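Local coordinates for protein ribonuclease VapC2 (Rickettsia felis, PDB 3ZVK) that acts as the toxin of a VapBC toxin–antitoxin pair, a PIN-domain ribonuclease that cleaves single-stranded RNA, depends on magnesium and is held in complex with its antitoxin VapB2, at residues N8-A13 with D62-R67; Y46-S51 with Q56-L61; L101-A106 with P125-E130. The protein carries 1 engineered substitution. One frame throughout, in Å; residues are numbered along the deposited sequence.

Interaction 1. Residues N8-A13 with D62-R67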
loop_
_atom_site.group_PDB
_atom_site.type_symbol
_atom_site.label_atom_id
_atom_site.label_comp_id
_atom_site.label_asym_id
_atom_site.label_seq_id
_atom_site.Cartn_x
_atom_site.Cartn_y
_atom_site.Cartn_z
ATOM N N ASN A 8 -3.613 34.305 -10.523
ATOM C CA ASN A 8 -4.028 35.461 -11.312
ATOM C C ASN A 8 -3.947 35.207 -12.805
ATOM O O ASN A 8 -4.891 35.553 -13.503
ATOM C CB ASN A 8 -3.219 36.714 -10.945
ATOM C CG ASN A 8 -3.341 37.282 -9.555
ATOM O OD1 ASN A 8 -2.593 38.193 -9.217
ATOM N ND2 ASN A 8 -4.317 36.896 -8.743
ATOM N N ILE A 9 -2.865 34.559 -13.291
ATOM C CA ILE A 9 -2.688 34.189 -14.698
ATOM C C ILE A 9 -3.813 33.262 -15.107
ATOM O O ILE A 9 -4.419 33.495 -16.150
ATOM C CB ILE A 9 -1.276 33.571 -14.973
ATOM C CG1 ILE A 9 -0.204 34.682 -15.111
ATOM C CG2 ILE A 9 -1.263 32.649 -16.192
ATOM C CD1 ILE A 9 -0.240 35.585 -16.407
ATOM N N CYS A 10 -4.109 32.234 -14.247
ATOM C CA CYS A 10 -5.116 31.212 -14.494
ATOM C C CYS A 10 -6.530 31.782 -14.557
ATOM O O CYS A 10 -7.245 31.464 -15.515
ATOM C CB CYS A 10 -4.992 30.060 -13.509
ATOM S SG CYS A 10 -3.526 29.032 -13.743
ATOM N N VAL A 11 -6.917 32.633 -13.557
ATOM C CA VAL A 11 -8.207 33.321 -13.465
ATOM C C VAL A 11 -8.436 34.247 -14.693
ATOM O O VAL A 11 -9.499 34.178 -15.314
ATOM C CB VAL A 11 -8.397 34.055 -12.111
ATOM C CG1 VAL A 11 -9.682 34.907 -12.108
ATOM C CG2 VAL A 11 -8.453 33.057 -10.952
ATOM N N TYR A 12 -7.416 35.040 -15.080
ATOM C CA TYR A 12 -7.478 35.921 -16.262
ATOM C C TYR A 12 -7.606 35.139 -17.551
ATOM O O TYR A 12 -8.344 35.566 -18.428
ATOM C CB TYR A 12 -6.281 36.893 -16.323
ATOM C CG TYR A 12 -6.552 38.115 -17.166
ATOM C CD1 TYR A 12 -7.301 39.183 -16.665
ATOM C CD2 TYR A 12 -6.046 38.220 -18.459
ATOM C CE1 TYR A 12 -7.552 40.316 -17.439
ATOM C CE2 TYR A 12 -6.322 39.330 -19.253
ATOM C CZ TYR A 12 -7.082 40.374 -18.741
ATOM O OH TYR A 12 -7.342 41.478 -19.517
ATOM N N ALA A 13 -6.928 33.988 -17.655
ATOM C CA ALA A 13 -6.987 33.109 -18.819
ATOM C C ALA A 13 -8.406 32.557 -19.020
ATOM O O ALA A 13 -8.930 32.602 -20.133
ATOM C CB ALA A 13 -5.999 31.963 -18.657
ATOM N N ASP A 62 -11.865 22.649 -16.458
ATOM C CA ASP A 62 -11.478 21.320 -16.963
ATOM C C ASP A 62 -10.753 21.421 -18.321
ATOM O O ASP A 62 -9.741 20.746 -18.514
ATOM C CB ASP A 62 -12.692 20.370 -17.067
ATOM C CG ASP A 62 -13.389 20.006 -15.759
ATOM O OD1 ASP A 62 -12.810 20.266 -14.678
ATOM O OD2 ASP A 62 -14.521 19.444 -15.818
ATOM N N ILE A 63 -11.248 22.303 -19.230
ATOM C CA ILE A 63 -10.674 22.583 -20.551
ATOM C C ILE A 63 -9.285 23.228 -20.408
ATOM O O ILE A 63 -8.337 22.845 -21.104
ATOM C CB ILE A 63 -11.656 23.436 -21.385
ATOM C CG1 ILE A 63 -12.832 22.557 -21.853
ATOM C CG2 ILE A 63 -10.977 24.052 -22.589
ATOM C CD1 ILE A 63 -14.056 23.307 -22.218
ATOM N N PHE A 64 -9.168 24.169 -19.478
ATOM C CA PHE A 64 -7.937 24.887 -19.176
ATOM C C PHE A 64 -6.837 23.936 -18.693
ATOM O O PHE A 64 -5.688 24.052 -19.141
ATOM C CB PHE A 64 -8.221 26.029 -18.159
ATOM C CG PHE A 64 -7.028 26.904 -17.870
ATOM C CD1 PHE A 64 -6.523 27.758 -18.832
ATOM C CD2 PHE A 64 -6.356 26.805 -16.667
ATOM C CE1 PHE A 64 -5.356 28.493 -18.592
ATOM C CE2 PHE A 64 -5.220 27.575 -16.414
ATOM C CZ PHE A 64 -4.718 28.401 -17.384
ATOM N N LEU A 65 -7.207 22.951 -17.855
ATOM C CA LEU A 65 -6.289 21.970 -17.272
ATOM C C LEU A 65 -5.845 20.880 -18.232
ATOM O O LEU A 65 -4.812 20.250 -17.981
ATOM C CB LEU A 65 -6.908 21.305 -16.015
ATOM C CG LEU A 65 -7.355 22.183 -14.853
ATOM C CD1 LEU A 65 -8.161 21.385 -13.848
ATOM C CD2 LEU A 65 -6.188 22.866 -14.188
ATOM N N SER A 66 -6.611 20.647 -19.322
ATOM C CA SER A 66 -6.296 19.620 -20.314
ATOM C C SER A 66 -4.873 19.618 -20.874
ATOM O O SER A 66 -4.366 18.525 -21.154
ATOM C CB SER A 66 -7.338 19.576 -21.424
ATOM O OG SER A 66 -7.271 20.715 -22.247
ATOM N N ARG A 67 -4.208 20.799 -21.046
ATOM C CA ARG A 67 -2.835 20.817 -21.592
ATOM C C ARG A 67 -1.761 21.218 -20.555
ATOM O O ARG A 67 -0.597 21.391 -20.908
ATOM C CB ARG A 67 -2.750 21.595 -22.907
ATOM C CG ARG A 67 -3.767 21.123 -23.932
ATOM C CD ARG A 67 -3.552 21.660 -25.339
ATOM N NE ARG A 67 -2.297 21.209 -25.960
ATOM C CZ ARG A 67 -2.089 19.988 -26.441
ATOM N NH1 ARG A 67 -3.041 19.073 -26.377
ATOM N NH2 ARG A 67 -0.922 19.671 -26.975
#
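The ring of F64 reaches from helix 54-65 to helix 7-16 and pushes its far end between C10 and A13, two residues almost one turn apart on that helix. Its CG stands anti to the backbone N (chi1 -175°), and this extended setting carries the ring across a gap in which the closest pair of CA atoms, those of A13 and F64, is still 8.3 Å apart. The sulfur of C10 comes in at the ring edge: SG lies 3.5 Å from CE2 of F64 and 4.7 Å from the ring centroid, 76° off the ring normal. The thiol sits beside its own backbone N, and CB of C10 also touches CE2 of F64, at 3.8 Å. On the next turn A13 CB packs obliquely against the other side of the ring end, 3.5 Å from F64 CE1, while the carbonyl oxygen of C10 lies over one ring face.

This tight part is buried, and L5 of strand 2-5 also touches both C10 and F64. V40 and L44 of helix 38-50 close further round the thiol. The partly exposed surface of helix 7-16 looks elsewhere: N8 and V11 meet R74 and Y76 of an antitoxin chain. At the far end of the other segment, R67 is partly exposed and makes a weak hydrogen bond to P43 O of an antitoxin chain.

The side chain of C10 lies about 5 Å from G6, an engineered residue at the position predicted to bind magnesium, just before helix 7-16; the packing therefore borders the probable metal site of the PIN domain. No hydrogen bond spans the two segments; they meet through a sulfur–aromatic edge contact and apolar packing, with no directional polar link between them.

Interaction 2. Residues Y46-S51 with Q56-L61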
loop_
_atom_site.group_PDB
_atom_site.type_symbol
_atom_site.label_atom_id
_atom_site.label_comp_id
_atom_site.label_asym_id
_atom_site.label_seq_id
_atom_site.Cartn_x
_atom_site.Cartn_y
_atom_site.Cartn_z
ATOM N N TYR A 46 -12.103 26.589 -5.580
ATOM C CA TYR A 46 -12.868 27.498 -4.723
ATOM C C TYR A 46 -13.641 28.535 -5.576
ATOM O O TYR A 46 -14.786 28.842 -5.262
ATOM C CB TYR A 46 -11.955 28.189 -3.683
ATOM C CG TYR A 46 -12.500 29.466 -3.100
ATOM C CD1 TYR A 46 -13.611 29.456 -2.251
ATOM C CD2 TYR A 46 -11.885 30.695 -3.362
ATOM C CE1 TYR A 46 -14.100 30.637 -1.680
ATOM C CE2 TYR A 46 -12.356 31.881 -2.780
ATOM C CZ TYR A 46 -13.451 31.841 -1.925
ATOM O OH TYR A 46 -13.912 33.002 -1.340
ATOM N N GLY A 47 -13.011 29.033 -6.642
ATOM C CA GLY A 47 -13.625 29.958 -7.583
ATOM C C GLY A 47 -14.876 29.373 -8.206
ATOM O O GLY A 47 -15.895 30.049 -8.298
ATOM N N VAL A 48 -14.818 28.096 -8.575
ATOM C CA VAL A 48 -15.924 27.335 -9.173
ATOM C C VAL A 48 -17.066 27.147 -8.175
ATOM O O VAL A 48 -18.212 27.473 -8.485
ATOM C CB VAL A 48 -15.422 25.966 -9.774
ATOM C CG1 VAL A 48 -16.588 25.070 -10.191
ATOM C CG2 VAL A 48 -14.449 26.192 -10.954
ATOM N N SER A 49 -16.757 26.621 -6.986
ATOM C CA SER A 49 -17.752 26.336 -5.937
ATOM C C SER A 49 -18.521 27.575 -5.449
ATOM O O SER A 49 -19.696 27.479 -5.092
ATOM C CB SER A 49 -17.086 25.653 -4.746
ATOM O OG SER A 49 -16.606 24.374 -5.114
ATOM N N LYS A 50 -17.833 28.723 -5.423
ATOM C CA LYS A 50 -18.339 30.006 -4.969
ATOM C C LYS A 50 -19.295 30.645 -6.000
ATOM O O LYS A 50 -20.263 31.290 -5.604
ATOM C CB LYS A 50 -17.141 30.926 -4.696
ATOM C CG LYS A 50 -17.508 32.277 -4.180
ATOM C CD LYS A 50 -16.442 32.872 -3.353
ATOM C CE LYS A 50 -17.012 34.112 -2.747
ATOM N NZ LYS A 50 -18.213 33.766 -1.964
ATOM N N SER A 51 -19.007 30.476 -7.297
ATOM C CA SER A 51 -19.736 31.052 -8.423
ATOM C C SER A 51 -21.191 30.612 -8.554
ATOM O O SER A 51 -21.619 29.644 -7.906
ATOM C CB SER A 51 -18.978 30.788 -9.716
ATOM O OG SER A 51 -19.119 29.445 -10.146
ATOM N N GLN A 56 -20.703 25.476 -15.761
ATOM C CA GLN A 56 -19.960 26.173 -16.815
ATOM C C GLN A 56 -18.545 26.465 -16.371
ATOM O O GLN A 56 -17.605 26.264 -17.137
ATOM C CB GLN A 56 -20.630 27.511 -17.172
ATOM C CG GLN A 56 -21.738 27.422 -18.174
ATOM C CD GLN A 56 -22.183 28.811 -18.579
ATOM O OE1 GLN A 56 -21.406 29.792 -18.609
ATOM N NE2 GLN A 56 -23.478 28.942 -18.847
ATOM N N ASN A 57 -18.383 26.963 -15.142
ATOM C CA ASN A 57 -17.070 27.312 -14.623
ATOM C C ASN A 57 -16.193 26.109 -14.437
ATOM O O ASN A 57 -15.007 26.189 -14.768
ATOM C CB ASN A 57 -17.183 28.180 -13.377
ATOM C CG ASN A 57 -17.544 29.615 -13.713
ATOM O OD1 ASN A 57 -17.102 30.194 -14.738
ATOM N ND2 ASN A 57 -18.329 30.229 -12.838
ATOM N N GLN A 58 -16.795 24.961 -14.019
ATOM C CA GLN A 58 -16.059 23.712 -13.868
ATOM C C GLN A 58 -15.582 23.252 -15.249
ATOM O O GLN A 58 -14.413 22.916 -15.402
ATOM C CB GLN A 58 -16.903 22.638 -13.177
ATOM C CG GLN A 58 -16.116 21.398 -12.788
ATOM C CD GLN A 58 -14.981 21.639 -11.821
ATOM O OE1 GLN A 58 -15.186 21.969 -10.671
ATOM N NE2 GLN A 58 -13.765 21.366 -12.224
ATOM N N SER A 59 -16.486 23.287 -16.262
ATOM C CA SER A 59 -16.220 22.941 -17.647
ATOM C C SER A 59 -15.048 23.726 -18.197
ATOM O O SER A 59 -14.142 23.115 -18.763
ATOM C CB SER A 59 -17.449 23.184 -18.512
ATOM O OG SER A 59 -18.490 22.293 -18.155
ATOM N N LYS A 60 -15.045 25.061 -18.016
ATOM C CA LYS A 60 -13.990 25.966 -18.472
ATOM C C LYS A 60 -12.665 25.639 -17.784
ATOM O O LYS A 60 -11.643 25.576 -18.455
ATOM C CB LYS A 60 -14.371 27.437 -18.195
ATOM C CG LYS A 60 -15.348 28.048 -19.174
ATOM C CD LYS A 60 -15.764 29.429 -18.682
ATOM C CE LYS A 60 -14.903 30.518 -19.281
ATOM N NZ LYS A 60 -15.249 31.855 -18.756
ATOM N N LEU A 61 -12.690 25.401 -16.462
ATOM C CA LEU A 61 -11.516 25.006 -15.692
ATOM C C LEU A 61 -10.982 23.650 -16.214
ATOM O O LEU A 61 -9.780 23.542 -16.430
ATOM C CB LEU A 61 -11.856 24.951 -14.176
ATOM C CG LEU A 61 -10.767 24.402 -13.209
ATOM C CD1 LEU A 61 -9.455 25.158 -13.365
ATOM C CD2 LEU A 61 -11.257 24.389 -11.769
#
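V48 points from helix 38-50 toward helix 54-65 and divides its two methyl groups between three residues there. At the branch point, CB of V48 is 4.1 Å from OE1 of Q58. CG1, anti to the backbone N (chi1 171°), goes further in the same direction and lies 3.4 Å from Q58 OE1, with CB of Q58 alongside; the two side chains cross at about a right angle. CG2, beside the backbone N, takes the other partners: it is 3.8 Å from CD2 of L61 and 3.9 Å from the backbone oxygen of N57. The glutamine can bend back over the valine because its chain folds at chi2 (61°), and its amide is occupied on both atoms, OE1 receiving a hydrogen bond from Q45 NE2 and NE2 giving one to D62 OD1.

The two helices form an antiparallel helical hairpin of the PIN domain, their short segments running at 160° with axes 9.1 Å apart at closest approach. Near its turn the hairpin is held by polar atoms. S51, the first residue to leave helical geometry after helix 38-50, uses its hydroxyl twice: OG donates to the V48 carbonyl oxygen at 2.7 Å, one turn back, and accepts from ND2 of N57 at 2.9 Å, nearly within the plane of the asparagine amide. N57 thereby grips a hydroxyl that is itself oriented by the end of the opposite helix. K54, at the start of helix 54-65, bonds through NZ to the carbonyl oxygens of S49 and S51. An antitoxin chain passes close by, with its E78 packed on S51 and its F77 on N57, while Y46 and S49 hydrogen-bond to E89 and E83 of the second VapC2 subunit.

Interaction 3. Residues L101-A106 with P125-E130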
loop_
_atom_site.group_PDB
_atom_site.type_symbol
_atom_site.label_atom_id
_atom_site.label_comp_id
_atom_site.label_asym_id
_atom_site.label_seq_id
_atom_site.Cartn_x
_atom_site.Cartn_y
_atom_site.Cartn_z
ATOM N N LEU A 101 2.856 29.721 -0.484
ATOM C CA LEU A 101 2.937 28.291 -0.786
ATOM C C LEU A 101 3.247 28.082 -2.270
ATOM O O LEU A 101 4.101 27.266 -2.614
ATOM C CB LEU A 101 1.629 27.551 -0.397
ATOM C CG LEU A 101 1.384 27.311 1.112
ATOM C CD1 LEU A 101 -0.039 26.949 1.384
ATOM C CD2 LEU A 101 2.223 26.173 1.631
ATOM N N ILE A 102 2.549 28.846 -3.135
ATOM C CA ILE A 102 2.685 28.843 -4.585
ATOM C C ILE A 102 4.114 29.196 -4.982
ATOM O O ILE A 102 4.681 28.478 -5.802
ATOM C CB ILE A 102 1.596 29.755 -5.249
ATOM C CG1 ILE A 102 0.210 29.073 -5.145
ATOM C CG2 ILE A 102 1.920 30.062 -6.726
ATOM C CD1 ILE A 102 -0.988 30.043 -4.944
ATOM N N ALA A 103 4.692 30.271 -4.389
ATOM C CA ALA A 103 6.054 30.771 -4.640
ATOM C C ALA A 103 7.096 29.752 -4.201
ATOM O O ALA A 103 8.022 29.466 -4.965
ATOM C CB ALA A 103 6.270 32.110 -3.934
ATOM N N SER A 104 6.899 29.158 -3.003
ATOM C CA SER A 104 7.748 28.108 -2.401
ATOM C C SER A 104 7.867 26.921 -3.341
ATOM O O SER A 104 8.937 26.340 -3.468
ATOM C CB SER A 104 7.124 27.601 -1.102
ATOM O OG SER A 104 7.068 28.655 -0.161
ATOM N N HIS A 105 6.730 26.546 -3.952
ATOM C CA HIS A 105 6.561 25.434 -4.879
ATOM C C HIS A 105 7.367 25.669 -6.151
ATOM O O HIS A 105 8.088 24.763 -6.552
ATOM C CB HIS A 105 5.069 25.168 -5.174
ATOM C CG HIS A 105 4.797 23.783 -5.672
ATOM N ND1 HIS A 105 3.514 23.342 -5.883
ATOM C CD2 HIS A 105 5.653 22.791 -6.001
ATOM C CE1 HIS A 105 3.622 22.099 -6.310
ATOM N NE2 HIS A 105 4.888 21.720 -6.379
ATOM N N ALA A 106 7.294 26.886 -6.755
ATOM C CA ALA A 106 8.091 27.231 -7.938
ATOM C C ALA A 106 9.589 27.183 -7.583
ATOM O O ALA A 106 10.368 26.614 -8.346
ATOM C CB ALA A 106 7.705 28.607 -8.469
ATOM N N PRO A 125 12.883 36.527 -2.627
ATOM C CA PRO A 125 14.223 36.069 -3.023
ATOM C C PRO A 125 14.254 34.654 -3.586
ATOM O O PRO A 125 13.433 33.813 -3.212
ATOM C CB PRO A 125 15.028 36.175 -1.717
ATOM C CG PRO A 125 14.179 37.021 -0.794
ATOM C CD PRO A 125 12.792 36.652 -1.159
ATOM N N ASN A 126 15.235 34.403 -4.483
ATOM C CA ASN A 126 15.480 33.121 -5.167
ATOM C C ASN A 126 14.340 32.663 -6.109
ATOM O O ASN A 126 14.355 31.514 -6.571
ATOM C CB ASN A 126 15.893 31.989 -4.186
ATOM C CG ASN A 126 16.731 32.403 -2.995
ATOM O OD1 ASN A 126 17.827 32.978 -3.112
ATOM N ND2 ASN A 126 16.230 32.069 -1.819
ATOM N N LEU A 127 13.387 33.562 -6.425
ATOM C CA LEU A 127 12.264 33.241 -7.294
ATOM C C LEU A 127 12.399 33.832 -8.687
ATOM O O LEU A 127 12.538 35.042 -8.838
ATOM C CB LEU A 127 10.925 33.635 -6.625
ATOM C CG LEU A 127 9.633 33.334 -7.381
ATOM C CD1 LEU A 127 9.184 31.929 -7.174
ATOM C CD2 LEU A 127 8.529 34.191 -6.909
ATOM N N ILE A 128 12.366 32.962 -9.709
ATOM C CA ILE A 128 12.375 33.366 -11.118
ATOM C C ILE A 128 10.907 33.680 -11.502
ATOM O O ILE A 128 10.005 32.859 -11.293
ATOM C CB ILE A 128 13.018 32.334 -12.083
ATOM C CG1 ILE A 128 14.233 31.583 -11.449
ATOM C CG2 ILE A 128 13.375 33.016 -13.419
ATOM C CD1 ILE A 128 14.425 30.052 -11.914
ATOM N N LEU A 129 10.685 34.892 -12.012
ATOM C CA LEU A 129 9.365 35.406 -12.389
ATOM C C LEU A 129 9.322 35.844 -13.834
ATOM O O LEU A 129 10.347 36.225 -14.407
ATOM C CB LEU A 129 8.989 36.610 -11.503
ATOM C CG LEU A 129 7.570 36.687 -10.875
ATOM C CD1 LEU A 129 7.322 35.604 -9.815
ATOM C CD2 LEU A 129 7.364 38.041 -10.226
ATOM N N GLU A 130 8.114 35.803 -14.409
ATOM C CA GLU A 130 7.826 36.232 -15.766
ATOM C C GLU A 130 6.420 36.813 -15.715
ATOM O O GLU A 130 5.490 36.167 -15.249
ATOM C CB GLU A 130 7.954 35.090 -16.792
ATOM C CG GLU A 130 8.005 35.587 -18.220
ATOM C CD GLU A 130 8.332 34.534 -19.256
ATOM O OE1 GLU A 130 9.523 34.178 -19.428
ATOM O OE2 GLU A 130 7.395 34.160 -19.989
#
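At one margin of the parallel five-stranded sheet of the PIN domain, the chain entering edge strand 128-131 lays L127 on helix 97-109. Its side chain points toward the helix, with CG anti to the backbone N (chi1 -178°), and both methyl groups reach the helix surface. CD1 does most of the touching: it is 3.5 Å from the backbone oxygen of A103 and 3.9 Å from CB of A106. CD2 stands farther off, 4.3 Å from CB of A103. The two alanines lie three residues apart, nearly one turn, and the leucine lies against the face of the helix that carries both. The contact is apolar, without a hydrogen bond between the segments, and small in extent; A106 is approached by a single methyl.

F121, in the loop before the strand, packs beside A103 and I102, so the hydrophobic patch continues past L127. Beyond it, strand 128-131 pairs in parallel with strand 112-115, I128 bonding through its backbone to L113, and E130 to L113 and T115. The other flanks of helix 97-109 are taken by helix 75-90, where Y81 meets L101 and S104, and by I39 and V40 of helix 38-50, which meet I102.

From the N terminus, strand 2-5 leads into helix 7-16, where interaction 1 begins; the loop it opens closes only at 62-67, at the end of helix 54-65, after helix 19-29, strand 33-37 and helix 38-50. Interaction 2 is nested inside that loop and closes a much shorter one, the turn between helices 38-50 and 54-65. Helix 54-65 serves both, and their centres lie about 11 Å apart. Interaction 3 follows in series, its loop including strand 112-115. It lies on the opposite side of the chain's centre, about 19 Å from the centre of interaction 1 and about 26 Å from that of interaction 2, and ties helix 97-109 to the lead-in of edge strand 128-131.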